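Local coordinates for protein vinylacetyl-CoA Delta-isomerase (Nitrosopumilus maritimus SCM1, PDB 6VJR) that probably interconverts 4-hydroxybutyryl-CoA and crotonyl-CoA and isomerises vinylacetyl-CoA, using bound FAD and an iron-sulfur cluster, at residues L50-E53 / A54-S57; D79-L82 / Q83-Q87. All coordinates share one frame; numbering follows the deposited sequence.

How the contacts relate
Contact 1 spans the break between helix 36-51 and the short helix 53-56, and contact 2 is a length of helix 77-94, which comes later in the chain; their centres lie about 12 Å apart. They pack directly on each other: Leu55 CD1 sits 3.8 Å from Lys85 CB, and Ala56 CA lies 3.8 Å from Met86 SD. Contact 2 is the nearer to the cluster, with the side chain of Asn84 about 8 Å from the bound iron-sulfur cluster, against about 13 Å for that of Ala56. Residues 83-87 pack on two helices: Lys85 and Met86 on helix 53-56, Gln83 and Gln87 on helix 101-121, which carries Cys101. Both contacts also touch the second subunit.

Contact 1: L50-E53 / A54-S57; sequences LREE and ALAS
Glu52 and Glu53 turn their backbone carbonyls onto 54-57, where one short helical turn, helix 53-56, follows helix 36-51. Glu52 is the first residue to leave the longer helix and takes the N-cap position of the next; its non-helical phi/psi marks the break. Its carbonyl O accepts Ala56 N at 3.1 Å, nearly in line with the C=O, and receives a weaker bond from Leu55 N. The Glu52 side chain runs beside that of Leu55, both pointing the same way, and OE1 comes 3.6 Å from Leu55 CD2. Leucine's CG stands opposite its own backbone N (chi1 -180°), which sends the isobutyl group alongside the glutamate. Beyond this turn Leu55 also packs on Lys85 and Lys89 of helix 77-94 and on Thr497 of the second subunit. The Glu53 chain is extended beyond CG and ends in a salt bridge from OE1 to Lys66 NZ. Glu53 CB lies 3.9 Å from Ser57 OG. The end of the turn is closed by Ser57, whose N donates a weak bond to Glu53 O. The Ser57 hydroxyl is placed between the backbone N and the carbonyl carbon (chi1 74°), folding back over the turn. Glu53 O is thus gripped by two donors of one residue, and the shorter bond, from Ser57 OG at 2.7 Å, arrives tilted 28° from the carbonyl plane.

Contact 2: D79-L82 / Q83-Q87; sequences DLVL and QNKMQ
Gln83 opens the second half of a regular alpha-helical run in helix 77-94, its N bonded to Asp79 O at 3.2 Å. Its side chain runs beside Leu80, OE1 lying 3.7 Å from Leu80 CD2, and that oxygen accepts a bond from Arg291. With an alanine here, Arg291 would probably be left without this acceptor and a gap would open beside Leu80 CD2. Asn84 follows, with a weak backbone bond to Leu80 O; its ND2 donates to Gln87 OE1 at 2.9 Å, the acceptor lying in the plane of the asparagine amide, while OD1 is held by Ser344. Lys85 N reaches Val81 O at 3.0 Å. Its extended chain crosses Val81 and Leu82, with CE 3.8 Å from Val81 CG1, and delivers NZ to the carbonyl of Lys496 of the second subunit. Met86 N bonds to Leu82 O at 3.0 Å, and CG, anti to the backbone N (chi1 178°), places the thioether against Ala56. Gln87 closes the walk as the acceptor for Asn84, its own NE2 making a weak bond to Ser292 in the cluster pocket. One bond thus joins the two buried amides, and Ser344 and Ser292 at their other ends probably help fix their rotation near the cluster.

Contact 1: L50-E53 / A54-S57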
loop_
_atom_site.group_PDB
_atom_site.type_symbol
_atom_site.label_atom_id
_atom_site.label_comp_id
_atom_site.label_asym_id
_atom_site.label_seq_id
_atom_site.Cartn_x
_atom_site.Cartn_y
_atom_site.Cartn_z
ATOM N N LEU A 50 -38.195 -14.628 8.074
ATOM C CA LEU A 50 -39.600 -14.560 7.687
ATOM C C LEU A 50 -39.765 -13.939 6.306
ATOM O O LEU A 50 -40.618 -14.363 5.542
ATOM C CB LEU A 50 -40.366 -13.757 8.738
ATOM C CG LEU A 50 -40.571 -14.470 10.081
ATOM C CD1 LEU A 50 -41.273 -13.525 11.017
ATOM C CD2 LEU A 50 -41.362 -15.767 9.926
ATOM N N ARG A 51 -39.005 -12.879 6.014
ATOM C CA ARG A 51 -39.141 -12.179 4.742
ATOM C C ARG A 51 -38.505 -12.926 3.576
ATOM O O ARG A 51 -38.984 -12.814 2.461
ATOM C CB ARG A 51 -38.481 -10.811 4.845
ATOM C CG ARG A 51 -39.299 -9.918 5.757
ATOM C CD ARG A 51 -38.952 -8.452 5.540
ATOM N NE ARG A 51 -37.520 -8.185 5.484
ATOM C CZ ARG A 51 -36.682 -8.025 6.509
ATOM N NH1 ARG A 51 -35.393 -8.003 6.231
ATOM N NH2 ARG A 51 -37.078 -7.839 7.771
ATOM N N GLU A 52 -37.362 -13.583 3.822
ATOM C CA GLU A 52 -36.529 -14.175 2.782
ATOM C C GLU A 52 -36.171 -15.583 3.238
ATOM O O GLU A 52 -35.022 -15.843 3.562
ATOM C CB GLU A 52 -35.306 -13.273 2.547
ATOM C CG GLU A 52 -35.701 -11.856 2.160
ATOM C CD GLU A 52 -34.613 -10.954 1.569
ATOM O OE1 GLU A 52 -33.664 -11.499 0.938
ATOM O OE2 GLU A 52 -34.677 -9.704 1.732
ATOM N N GLU A 53 -37.173 -16.484 3.228
ATOM C CA GLU A 53 -37.021 -17.819 3.800
ATOM C C GLU A 53 -35.888 -18.615 3.158
ATOM O O GLU A 53 -35.163 -19.317 3.863
ATOM C CB GLU A 53 -38.245 -18.717 3.635
ATOM C CG GLU A 53 -39.428 -18.312 4.494
ATOM C CD GLU A 53 -40.590 -19.261 4.272
ATOM O OE1 GLU A 53 -40.419 -20.328 3.626
ATOM O OE2 GLU A 53 -41.690 -18.892 4.740
ATOM N N ALA A 54 -35.747 -18.560 1.824
ATOM C CA ALA A 54 -34.715 -19.380 1.202
ATOM C C ALA A 54 -33.313 -18.887 1.584
ATOM O O ALA A 54 -32.396 -19.690 1.736
ATOM C CB ALA A 54 -34.899 -19.446 -0.283
ATOM N N LEU A 55 -33.139 -17.582 1.783
ATOM C CA LEU A 55 -31.830 -17.079 2.154
ATOM C C LEU A 55 -31.463 -17.400 3.608
ATOM O O LEU A 55 -30.303 -17.732 3.891
ATOM C CB LEU A 55 -31.837 -15.576 1.924
ATOM C CG LEU A 55 -30.540 -14.832 2.246
ATOM C CD1 LEU A 55 -29.421 -15.360 1.392
ATOM C CD2 LEU A 55 -30.768 -13.337 2.039
ATOM N N ALA A 56 -32.422 -17.200 4.528
ATOM C CA ALA A 56 -32.123 -17.131 5.958
ATOM C C ALA A 56 -32.659 -18.294 6.794
ATOM O O ALA A 56 -32.503 -18.305 8.011
ATOM C CB ALA A 56 -32.595 -15.791 6.508
ATOM N N SER A 57 -33.204 -19.312 6.138
ATOM C CA SER A 57 -33.607 -20.511 6.835
ATOM C C SER A 57 -33.179 -21.703 5.995
ATOM O O SER A 57 -32.974 -21.582 4.784
ATOM C CB SER A 57 -35.088 -20.502 7.151
ATOM O OG SER A 57 -35.848 -20.749 5.986
#

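Contact 2: D79-L82 / Q83-Q87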
loop_
_atom_site.group_PDB
_atom_site.type_symbol
_atom_site.label_atom_id
_atom_site.label_comp_id
_atom_site.label_asym_id
_atom_site.label_seq_id
_atom_site.Cartn_x
_atom_site.Cartn_y
_atom_site.Cartn_z
ATOM N N ASP A 79 -24.469 -24.790 1.374
ATOM C CA ASP A 79 -24.882 -24.316 2.687
ATOM C C ASP A 79 -23.889 -23.285 3.239
ATOM O O ASP A 79 -24.313 -22.329 3.884
ATOM C CB ASP A 79 -25.132 -25.453 3.656
ATOM C CG ASP A 79 -26.456 -26.199 3.488
ATOM O OD1 ASP A 79 -27.257 -25.758 2.625
ATOM O OD2 ASP A 79 -26.655 -27.266 4.163
ATOM N N LEU A 80 -22.582 -23.505 3.055
ATOM C CA LEU A 80 -21.568 -22.541 3.469
ATOM C C LEU A 80 -21.694 -21.228 2.711
ATOM O O LEU A 80 -21.592 -20.137 3.278
ATOM C CB LEU A 80 -20.211 -23.175 3.287
ATOM C CG LEU A 80 -19.891 -24.403 4.123
ATOM C CD1 LEU A 80 -18.552 -24.998 3.707
ATOM C CD2 LEU A 80 -19.940 -24.088 5.603
ATOM N N VAL A 81 -21.866 -21.336 1.410
ATOM C CA VAL A 81 -22.086 -20.170 0.583
ATOM C C VAL A 81 -23.318 -19.376 1.012
ATOM O O VAL A 81 -23.282 -18.149 1.094
ATOM C CB VAL A 81 -22.144 -20.518 -0.901
ATOM C CG1 VAL A 81 -22.508 -19.295 -1.723
ATOM C CG2 VAL A 81 -20.835 -21.100 -1.361
ATOM N N LEU A 82 -24.407 -20.054 1.324
ATOM C CA LEU A 82 -25.612 -19.381 1.784
ATOM C C LEU A 82 -25.429 -18.651 3.113
ATOM O O LEU A 82 -26.049 -17.601 3.340
ATOM C CB LEU A 82 -26.721 -20.411 1.842
ATOM C CG LEU A 82 -27.329 -20.728 0.476
ATOM C CD1 LEU A 82 -28.143 -21.991 0.584
ATOM C CD2 LEU A 82 -28.256 -19.632 -0.035
ATOM N N GLN A 83 -24.557 -19.174 3.987
ATOM C CA GLN A 83 -24.213 -18.447 5.215
ATOM C C GLN A 83 -23.646 -17.075 4.817
ATOM O O GLN A 83 -24.064 -16.049 5.376
ATOM C CB GLN A 83 -23.120 -19.116 6.066
ATOM C CG GLN A 83 -23.518 -20.452 6.678
ATOM C CD GLN A 83 -22.369 -21.143 7.372
ATOM O OE1 GLN A 83 -21.197 -20.898 7.066
ATOM N NE2 GLN A 83 -22.682 -21.982 8.331
ATOM N N ASN A 84 -22.720 -17.064 3.850
ATOM C CA ASN A 84 -22.083 -15.815 3.394
ATOM C C ASN A 84 -23.072 -14.857 2.728
ATOM O O ASN A 84 -23.066 -13.669 2.982
ATOM C CB ASN A 84 -20.917 -16.101 2.460
ATOM C CG ASN A 84 -19.677 -16.705 3.064
ATOM O OD1 ASN A 84 -18.888 -17.304 2.328
ATOM N ND2 ASN A 84 -19.432 -16.514 4.355
ATOM N N LYS A 85 -23.979 -15.382 1.908
ATOM C CA LYS A 85 -24.997 -14.549 1.260
ATOM C C LYS A 85 -25.880 -13.867 2.318
ATOM O O LYS A 85 -26.158 -12.670 2.246
ATOM C CB LYS A 85 -25.809 -15.393 0.307
ATOM C CG LYS A 85 -25.047 -15.922 -0.879
ATOM C CD LYS A 85 -25.879 -16.732 -1.830
ATOM C CE LYS A 85 -25.192 -16.948 -3.120
ATOM N NZ LYS A 85 -25.956 -17.829 -3.975
ATOM N N MET A 86 -26.319 -14.644 3.321
ATOM C CA MET A 86 -27.086 -14.146 4.453
ATOM C C MET A 86 -26.323 -13.069 5.222
ATOM O O MET A 86 -26.895 -12.041 5.589
ATOM C CB MET A 86 -27.567 -15.329 5.315
ATOM C CG MET A 86 -28.350 -14.847 6.542
ATOM S SD MET A 86 -28.873 -16.200 7.598
ATOM C CE MET A 86 -27.334 -16.767 8.312
ATOM N N GLN A 87 -25.068 -13.371 5.552
ATOM C CA GLN A 87 -24.197 -12.432 6.264
ATOM C C GLN A 87 -24.108 -11.069 5.565
ATOM O O GLN A 87 -24.226 -10.018 6.215
ATOM C CB GLN A 87 -22.841 -13.060 6.479
ATOM C CG GLN A 87 -22.838 -14.154 7.537
ATOM C CD GLN A 87 -21.660 -15.096 7.440
ATOM O OE1 GLN A 87 -20.974 -15.163 6.413
ATOM N NE2 GLN A 87 -21.406 -15.826 8.526
#